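Local coordinates for twin-arginine translocation pathway signal protein (Burkholderia phytofirmans, PDB 2RJO) that binds beta-D-galactopyranose in the cleft between its two lobes and probably serves a sugar ABC transporter, as periplasmic binding proteins of its family do, at residues A[225-230]-A[243-248]. Sequence-based numbering, arbitrary orientation.
Sequences IPVTGM and GELVAS
Val227 O accepts the N-H of Val246 and, more weakly, a bent CA-H...O contact from Leu245 CA (3.4 Å, 129° at H), both from segment 243-248. The Val246 N to Val227 O bond is short, 2.7 Å, and reaches the oxygen almost in line with its carbonyl (C=O...N angle 171°). Leu245 CD1 packs against the same oxygen, 3.3 Å from Val227 O. Strand 227-228 is the edge strand of the four-stranded parallel sheet in one lobe of this periplasmic binding protein fold; the chain returns through helix 234-241 to run beside it in roughly the same direction, the two paths 27° apart. Beyond Thr228 a second backbone bond joins Gly229 N to Ala247 O at 3.0 Å. At the other end one water donates to both Ile225 O and Glu244 O, joining two carbonyls that cannot bond directly.

The side chains fill in around this backbone pairing. Leu245 CG stands anti to its backbone N, which sets CG against Val227 O. Separately, Leu245 CD1 meets Val227 CG1 at 4.1 Å, the two side chains crossing at about a right angle. Val246 turns CG1 onto Pro226 CB, 3.7 Å away. Glu244 directs its carboxylate elsewhere, into a salt bridge with Arg217 of helix 206-218. Toward the sugar pocket, the side chain of Met230, a selenomethionine, is about 6 Å from the bound galactose. Ser248 OG is hydrogen-bonded to Asp206 and Gly232 and lies 3.5 Å from Met230 CA.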
loop_
_atom_site.group_PDB
_atom_site.type_symbol
_atom_site.label_atom_id
_atom_site.label_comp_id
_atom_site.label_asym_id
_atom_site.label_seq_id
_atom_site.Cartn_x
_atom_site.Cartn_y
_atom_site.Cartn_z
ATOM N N ILE A 225 25.244 -4.049 0.450
ATOM C CA ILE A 225 24.524 -3.894 -0.797
ATOM C C ILE A 225 23.286 -3.068 -0.445
ATOM O O ILE A 225 22.454 -3.495 0.355
ATOM C CB ILE A 225 24.115 -5.265 -1.377
ATOM C CG1 ILE A 225 25.371 -6.061 -1.747
ATOM C CG2 ILE A 225 23.240 -5.079 -2.610
ATOM C CD1 ILE A 225 25.085 -7.488 -2.156
ATOM N N PRO A 226 23.166 -1.856 -1.020
ATOM C CA PRO A 226 22.027 -0.968 -0.765
ATOM C C PRO A 226 20.702 -1.531 -1.276
ATOM O O PRO A 226 20.617 -2.073 -2.375
ATOM C CB PRO A 226 22.436 0.317 -1.472
ATOM C CG PRO A 226 23.214 -0.178 -2.629
ATOM C CD PRO A 226 24.087 -1.239 -1.992
ATOM N N VAL A 227 19.666 -1.393 -0.460
ATOM C CA VAL A 227 18.348 -1.892 -0.808
ATOM C C VAL A 227 17.303 -0.845 -0.493
ATOM O O VAL A 227 17.477 -0.058 0.440
ATOM C CB VAL A 227 18.014 -3.144 0.003
ATOM C CG1 VAL A 227 16.718 -3.761 -0.502
ATOM C CG2 VAL A 227 19.166 -4.133 -0.071
ATOM N N THR A 228 16.228 -0.822 -1.276
ATOM C CA THR A 228 15.138 0.116 -1.034
ATOM C C THR A 228 13.789 -0.602 -1.026
ATOM O O THR A 228 13.638 -1.676 -1.609
ATOM C CB THR A 228 15.084 1.232 -2.087
ATOM O OG1 THR A 228 14.873 0.668 -3.386
ATOM C CG2 THR A 228 16.363 2.040 -2.067
ATOM N N GLY A 229 12.815 0.001 -0.356
ATOM C CA GLY A 229 11.492 -0.583 -0.272
ATOM C C GLY A 229 10.424 0.488 -0.359
ATOM O O GLY A 229 10.669 1.558 -0.909
HETATM N N MSE A 230 9.244 0.201 0.171
HETATM C CA MSE A 230 8.139 1.150 0.161
HETATM C C MSE A 230 7.063 0.676 1.116
HETATM O O MSE A 230 6.705 -0.494 1.106
HETATM C CB MSE A 230 7.553 1.314 -1.257
HETATM C CG MSE A 230 8.197 2.445 -2.057
HETATM SE SE MSE A 230 7.476 2.780 -3.696
HETATM C CE MSE A 230 8.559 1.839 -4.722
ATOM N N GLY A 243 21.081 1.186 8.619
ATOM C CA GLY A 243 21.872 1.263 7.404
ATOM C C GLY A 243 21.676 0.127 6.417
ATOM O O GLY A 243 22.355 0.067 5.394
ATOM N N GLU A 244 20.743 -0.773 6.682
ATOM C CA GLU A 244 20.551 -1.882 5.762
ATOM C C GLU A 244 19.599 -1.587 4.610
ATOM O O GLU A 244 19.716 -2.178 3.528
ATOM C CB GLU A 244 20.134 -3.116 6.549
ATOM C CG GLU A 244 21.281 -3.566 7.446
ATOM C CD GLU A 244 20.981 -4.816 8.228
ATOM O OE1 GLU A 244 20.334 -5.721 7.671
ATOM O OE2 GLU A 244 21.407 -4.899 9.400
ATOM N N LEU A 245 18.673 -0.657 4.847
ATOM C CA LEU A 245 17.714 -0.232 3.837
ATOM C C LEU A 245 18.061 1.233 3.625
ATOM O O LEU A 245 18.142 1.984 4.597
ATOM C CB LEU A 245 16.286 -0.364 4.372
ATOM C CG LEU A 245 15.145 -0.157 3.372
ATOM C CD1 LEU A 245 15.085 -1.334 2.403
ATOM C CD2 LEU A 245 13.837 -0.043 4.114
ATOM N N VAL A 246 18.295 1.654 2.385
ATOM C CA VAL A 246 18.651 3.053 2.169
ATOM C C VAL A 246 17.468 4.005 2.043
ATOM O O VAL A 246 17.621 5.210 2.236
ATOM C CB VAL A 246 19.575 3.225 0.947
ATOM C CG1 VAL A 246 20.835 2.406 1.151
ATOM C CG2 VAL A 246 18.878 2.803 -0.311
ATOM N N ALA A 247 16.285 3.474 1.748
ATOM C CA ALA A 247 15.108 4.322 1.616
ATOM C C ALA A 247 13.806 3.550 1.526
ATOM O O ALA A 247 13.788 2.373 1.174
ATOM C CB ALA A 247 15.250 5.226 0.402
ATOM N N SER A 248 12.716 4.236 1.854
ATOM C CA SER A 248 11.376 3.676 1.785
ATOM C C SER A 248 10.406 4.851 1.618
ATOM O O SER A 248 10.826 6.013 1.541
ATOM C CB SER A 248 11.059 2.903 3.065
ATOM O OG SER A 248 9.783 2.295 2.994
HETATM O O HOH W 1 21.596 -4.118 3.010
#